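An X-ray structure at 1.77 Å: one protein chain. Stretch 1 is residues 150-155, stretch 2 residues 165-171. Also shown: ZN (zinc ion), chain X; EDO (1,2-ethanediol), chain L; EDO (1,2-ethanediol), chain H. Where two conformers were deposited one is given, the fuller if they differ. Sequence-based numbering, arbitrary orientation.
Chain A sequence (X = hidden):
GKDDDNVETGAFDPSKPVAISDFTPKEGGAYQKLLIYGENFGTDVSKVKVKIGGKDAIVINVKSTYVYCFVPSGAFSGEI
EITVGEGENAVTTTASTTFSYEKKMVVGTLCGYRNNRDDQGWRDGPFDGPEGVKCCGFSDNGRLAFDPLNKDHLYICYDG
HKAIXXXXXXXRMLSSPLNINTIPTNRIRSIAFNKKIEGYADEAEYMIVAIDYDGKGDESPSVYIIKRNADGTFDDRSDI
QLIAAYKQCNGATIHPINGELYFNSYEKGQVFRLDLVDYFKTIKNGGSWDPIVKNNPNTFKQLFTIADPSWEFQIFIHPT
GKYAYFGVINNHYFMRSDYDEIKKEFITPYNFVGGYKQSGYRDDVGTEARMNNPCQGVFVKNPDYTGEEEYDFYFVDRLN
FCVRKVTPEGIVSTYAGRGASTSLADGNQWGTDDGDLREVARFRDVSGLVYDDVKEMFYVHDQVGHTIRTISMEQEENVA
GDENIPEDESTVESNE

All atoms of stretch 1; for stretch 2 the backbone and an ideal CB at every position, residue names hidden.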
ATOM      1  N   ASN A 150      21.735 -17.453  21.927  1.00 13.45           N
ATOM      2  CA  ASN A 150      21.929 -16.222  22.696  1.00 14.13           C
ATOM      3  C   ASN A 150      21.919 -15.010  21.786  1.00 14.41           C
ATOM      4  O   ASN A 150      22.932 -14.674  21.163  1.00 14.53           O
ATOM      5  CB  ASN A 150      23.240 -16.301  23.497  1.00 14.09           C
ATOM      6  CG  ASN A 150      23.503 -15.055  24.335  1.00 15.07           C
ATOM      7  OD1 ASN A 150      22.701 -14.128  24.358  1.00 14.63           O
ATOM      8  ND2 ASN A 150      24.632 -15.035  25.024  1.00 15.20           N
ATOM      9  N   LYS A 151      20.767 -14.349  21.695  1.00 15.18           N
ATOM     10  CA  LYS A 151      20.623 -13.199  20.799  1.00 15.49           C
ATOM     11  C   LYS A 151      21.357 -11.923  21.272  1.00 14.91           C
ATOM     12  O   LYS A 151      21.314 -10.910  20.590  1.00 14.71           O
ATOM     13  CB  LYS A 151      19.143 -12.939  20.422  1.00 16.84           C
ATOM     14  CG  LYS A 151      18.631 -13.975  19.408  1.00 19.06           C
ATOM     15  CD  LYS A 151      17.312 -13.582  18.753  1.00 22.95           C
ATOM     16  CE  LYS A 151      16.190 -13.575  19.722  1.00 24.94           C
ATOM     17  NZ  LYS A 151      14.895 -13.284  19.040  1.00 23.72           N
ATOM     18  N   ASP A 152      22.028 -11.984  22.425  1.00 13.79           N
ATOM     19  CA  ASP A 152      22.927 -10.918  22.849  1.00 13.63           C
ATOM     20  C   ASP A 152      24.221 -10.997  22.008  1.00 13.01           C
ATOM     21  O   ASP A 152      24.991 -10.026  21.956  1.00 13.08           O
ATOM     22  CB  ASP A 152      23.313 -11.034  24.330  1.00 13.98           C
ATOM     23  CG  ASP A 152      22.150 -10.803  25.280  1.00 14.73           C
ATOM     24  OD1 ASP A 152      21.163 -10.159  24.889  1.00 18.77           O
ATOM     25  OD2 ASP A 152      22.261 -11.223  26.460  1.00 17.89           O
ATOM     26  N   HIS A 153      24.477 -12.149  21.383  1.00 11.75           N
ATOM     27  CA  HIS A 153      25.682 -12.335  20.584  1.00 11.48           C
ATOM     28  C   HIS A 153      25.389 -12.239  19.101  1.00 11.61           C
ATOM     29  O   HIS A 153      24.779 -13.146  18.527  1.00 11.46           O
ATOM     30  CB  HIS A 153      26.378 -13.658  20.904  1.00 10.98           C
ATOM     31  CG  HIS A 153      27.032 -13.683  22.251  1.00 11.79           C
ATOM     32  ND1 HIS A 153      27.554 -14.835  22.805  1.00 12.14           N
ATOM     33  CD2 HIS A 153      27.210 -12.707  23.176  1.00 13.38           C
ATOM     34  CE1 HIS A 153      28.062 -14.556  23.991  1.00 12.90           C
ATOM     35  NE2 HIS A 153      27.859 -13.274  24.242  1.00 10.49           N
ATOM     36  N   LEU A 154      25.805 -11.115  18.513  1.00 11.50           N
ATOM     37  CA  LEU A 154      25.623 -10.828  17.096  1.00 11.63           C
ATOM     38  C   LEU A 154      26.976 -10.918  16.389  1.00 11.94           C
ATOM     39  O   LEU A 154      27.894 -10.116  16.660  1.00 12.58           O
ATOM     40  CB  LEU A 154      25.014  -9.435  16.913  1.00 10.96           C
ATOM     41  CG  LEU A 154      24.768  -8.995  15.474  1.00 11.44           C
ATOM     42  CD1 LEU A 154      23.825  -9.983  14.742  1.00  9.91           C
ATOM     43  CD2 LEU A 154      24.205  -7.572  15.453  1.00 13.34           C
ATOM     44  N   TYR A 155      27.119 -11.910  15.516  1.00 12.06           N
ATOM     45  CA  TYR A 155      28.368 -12.118  14.780  1.00 11.64           C
ATOM     46  C   TYR A 155      28.324 -11.401  13.434  1.00 12.19           C
ATOM     47  O   TYR A 155      27.249 -11.240  12.808  1.00 12.14           O
ATOM     48  CB  TYR A 155      28.654 -13.617  14.575  1.00 11.49           C
ATOM     49  CG  TYR A 155      28.997 -14.398  15.838  1.00 11.55           C
ATOM     50  CD1 TYR A 155      30.271 -14.329  16.408  1.00 11.23           C
ATOM     51  CD2 TYR A 155      28.049 -15.217  16.461  1.00 13.01           C
ATOM     52  CE1 TYR A 155      30.585 -15.037  17.572  1.00 11.97           C
ATOM     53  CE2 TYR A 155      28.360 -15.937  17.631  1.00 12.02           C
ATOM     54  CZ  TYR A 155      29.639 -15.852  18.166  1.00 10.45           C
ATOM     55  OH  TYR A 155      29.966 -16.551  19.321  1.00 12.74           O
ATOM     56  N   UNK A 165      33.936 -11.223  13.868  1.00 11.80           N
ATOM     57  CA  UNK A 165      33.798 -10.459  15.105  1.00 11.90           C
ATOM     58  C   UNK A 165      32.490 -10.722  15.834  1.00 11.72           C
ATOM     59  O   UNK A 165      31.493 -11.159  15.242  1.00 12.01           O
ATOM     60  CB  UNK A 165      33.915  -8.964  14.803  1.00 11.90           C
ATOM     61  N   UNK A 166      32.535 -10.476  17.143  1.00 11.86           N
ATOM     62  CA  UNK A 166      31.394 -10.592  18.023  1.00 11.38           C
ATOM     63  C   UNK A 166      30.987  -9.202  18.496  1.00 11.62           C
ATOM     64  O   UNK A 166      31.777  -8.505  19.149  1.00 10.77           O
ATOM     65  CB  UNK A 166      31.708 -11.507  19.208  1.00 11.38           C
ATOM     66  N   UNK A 167      29.753  -8.826  18.162  1.00 11.75           N
ATOM     67  CA  UNK A 167      29.119  -7.599  18.634  1.00 12.04           C
ATOM     68  C   UNK A 167      28.286  -8.083  19.837  1.00 12.00           C
ATOM     69  O   UNK A 167      27.224  -8.694  19.650  1.00 11.59           O
ATOM     70  CB  UNK A 167      28.279  -6.908  17.558  1.00 12.04           C
ATOM     71  N   UNK A 168      28.780  -7.852  21.062  1.00 11.89           N
ATOM     72  CA  UNK A 168      28.113  -8.346  22.279  1.00 12.23           C
ATOM     73  C   UNK A 168      27.197  -7.243  22.790  1.00 12.28           C
ATOM     74  O   UNK A 168      27.638  -6.251  23.360  1.00 11.59           O
ATOM     75  CB  UNK A 168      29.125  -8.758  23.350  1.00 12.23           C
ATOM     76  N   UNK A 169      25.905  -7.422  22.542  1.00 12.49           N
ATOM     77  CA  UNK A 169      24.894  -6.414  22.849  1.00 13.20           C
ATOM     78  C   UNK A 169      24.649  -6.238  24.343  1.00 14.41           C
ATOM     79  O   UNK A 169      24.136  -5.201  24.772  1.00 14.85           O
ATOM     80  CB  UNK A 169      23.578  -6.781  22.161  1.00 13.20           C
ATOM     81  N   UNK A 170      24.995  -7.246  25.137  1.00 14.86           N
ATOM     82  CA  UNK A 170      24.799  -7.174  26.585  1.00 15.70           C
ATOM     83  C   UNK A 170      25.884  -6.338  27.259  1.00 15.58           C
ATOM     84  O   UNK A 170      25.563  -5.427  28.029  1.00 16.66           O
ATOM     85  CB  UNK A 170      24.778  -8.581  27.186  1.00 15.70           C
ATOM     86  N   UNK A 171      27.153  -6.647  26.992  1.00 15.10           N
ATOM     87  CA  UNK A 171      28.235  -5.878  27.634  0.50 14.91           C
ATOM     88  C   UNK A 171      28.713  -4.704  26.770  1.00 14.51           C
ATOM     89  O   UNK A 171      29.582  -3.947  27.193  1.00 13.96           O
ATOM     90  CB  UNK A 171      29.417  -6.799  27.940  0.50 14.91           C
TER
HETATM   91 ZN    ZN X 519      28.584 -12.276  25.966  1.00 24.77          ZN
HETATM   92  C1  EDO L  11      25.995 -19.947  24.377  1.00 55.01           C
HETATM   93  O1  EDO L  11      25.942 -20.497  25.695  1.00 56.36           O
HETATM   94  C2  EDO L  11      25.372 -18.567  24.391  1.00 54.47           C
HETATM   95  O2  EDO L  11      26.328 -17.588  24.818  1.00 53.40           O
HETATM   96  C1  EDO H   7      17.462 -18.071  22.804  1.00 40.04           C
HETATM   97  O1  EDO H   7      16.676 -17.960  23.998  1.00 38.56           O
HETATM   98  C2  EDO H   7      17.807 -16.695  22.228  1.00 40.03           C
HETATM   99  O2  EDO H   7      18.507 -15.878  23.186  1.00 38.76           O

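The two stretches pair as antiparallel strands, and the side chains of 166-168 alternate between the two faces of the sheet. At position 165 the CA-to-CB bond points away from stretch 1, and nothing of that stretch lies within 5.5 Å of the ideal CB, so the contact sets little limit on the side chain. The residue is Q165, whose amide is hydrogen-bonded elsewhere in the structure.

Position 166 lies on the face that carries H153 and Y155, with its ideal CB 4.0 Å from Y155 CE1. An aliphatic chain of moderate length would suit the space between the two rings. L166 is found there. Its CD1 sits over the face of the Y155 ring, 4.2 Å from the ring centroid, and also reaches H153 CB at 3.5 Å, while CD2 lies over one face of the imidazole.

The side chain at 167 turns to the other face, beside L154. Here the backbone forms a reciprocal pair of hydrogen bonds, 167 N to L154 O at 2.7 Å and L154 N to 167 O at 3.0 Å. An extended backbone (-97/102) and an apolar neighbour favour valine, isoleucine or leucine. I167 places its CB 4.1 Å from L154 CB.

At 168 the side chain returns to the face of H153. The ideal CB is 4.4 Å from H153 CD2, and the zinc ion lies near H153 NE2, so a metal ligand such as aspartate, glutamate or histidine is expected. D168 supplies OD2 at 2.0 Å from ZN, alongside H153 NE2 at 2.1 Å from ZN; four waters complete six ligands. The 3.1 Å between H153 NE2 and D168 OD2 thus reflects shared coordination rather than a hydrogen bond. The other oxygen, D168 OD1, accepts hydrogen bonds from water 1 and from the backbone N of 170.

Position 169 leaves the strand (-71/-22) but points toward stretch 1, where 169 N donates to D152 O at 2.8 Å. The nearby carbonyls of K151 and D152 could receive a donor, yet an aliphatic chain could equally pack against this corner. L169 does the latter, with L169 CD1 3.7 Å from K151 O and 4.5 Å from L154 CB.

The ideal CB of 170 is 3.7 Å from D152 OD2, which would suit a basic or polar residue. K170 is present, but its extended chain leads away and makes no salt bridge with D152. Position 171 touches nothing in stretch 1 and tolerates many residues; N171 bonds weakly back to D168.

Stretch 2 165-171: QLIDLKN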
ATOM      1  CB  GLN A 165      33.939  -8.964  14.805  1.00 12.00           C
ATOM      2  CG  GLN A 165      35.332  -8.564  14.310  1.00 12.05           C
ATOM      3  CD  GLN A 165      35.484  -7.056  14.187  1.00 13.17           C
ATOM      4  OE1 GLN A 165      34.704  -6.390  13.499  1.00 12.97           O
ATOM      5  NE2 GLN A 165      36.496  -6.507  14.860  1.00 13.69           N
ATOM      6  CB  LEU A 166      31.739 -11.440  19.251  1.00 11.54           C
ATOM      7  CG  LEU A 166      30.672 -11.486  20.346  1.00 10.23           C
ATOM      8  CD1 LEU A 166      29.329 -12.023  19.831  1.00 11.79           C
ATOM      9  CD2 LEU A 166      31.174 -12.317  21.531  1.00 12.20           C
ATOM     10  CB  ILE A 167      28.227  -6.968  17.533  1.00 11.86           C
ATOM     11  CG1 ILE A 167      29.052  -6.672  16.264  1.00 11.78           C
ATOM     12  CG2 ILE A 167      27.486  -5.728  18.054  1.00 12.00           C
ATOM     13  CD1 ILE A 167      28.190  -6.522  14.946  1.00 10.19           C
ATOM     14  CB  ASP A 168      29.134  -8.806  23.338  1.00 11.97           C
ATOM     15  CG  ASP A 168      28.496  -9.606  24.480  1.00 13.02           C
ATOM     16  OD1 ASP A 168      27.362  -9.274  24.877  1.00 12.74           O
ATOM     17  OD2 ASP A 168      29.138 -10.563  24.999  1.00 13.22           O
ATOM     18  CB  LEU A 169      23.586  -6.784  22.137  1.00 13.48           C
ATOM     19  CG  LEU A 169      23.707  -6.909  20.615  1.00 14.04           C
ATOM     20  CD1 LEU A 169      22.434  -7.485  19.977  1.00 14.98           C
ATOM     21  CD2 LEU A 169      24.077  -5.552  19.992  1.00 14.66           C
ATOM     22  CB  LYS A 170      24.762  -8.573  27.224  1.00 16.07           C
ATOM     23  CG  LYS A 170      24.520  -8.570  28.752  1.00 18.01           C
ATOM     24  CD  LYS A 170      24.729  -9.968  29.339  1.00 21.33           C
ATOM     25  CE  LYS A 170      24.499 -10.003  30.835  1.00 25.00           C
ATOM     26  NZ  LYS A 170      25.455  -9.158  31.612  1.00 28.22           N
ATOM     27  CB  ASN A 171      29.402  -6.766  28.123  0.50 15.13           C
ATOM     28  CG  ASN A 171      30.210  -7.378  26.999  0.50 14.85           C
ATOM     29  OD1 ASN A 171      31.218  -8.051  27.246  0.50 15.11           O
ATOM     30  ND2 ASN A 171      29.786  -7.157  25.776  0.50 14.75           N
TER
HETATM   31  O   HOH W   1      27.062 -11.399  26.613  1.00 13.01           O
HETATM   32  O   HOH W   2      28.018 -13.923  27.273  1.00 15.66           O
HETATM   33  O   HOH W   3      30.367 -12.865  25.791  1.00 24.77           O
HETATM   34  O   HOH W   4      29.851 -11.630  27.767  1.00 17.88           O
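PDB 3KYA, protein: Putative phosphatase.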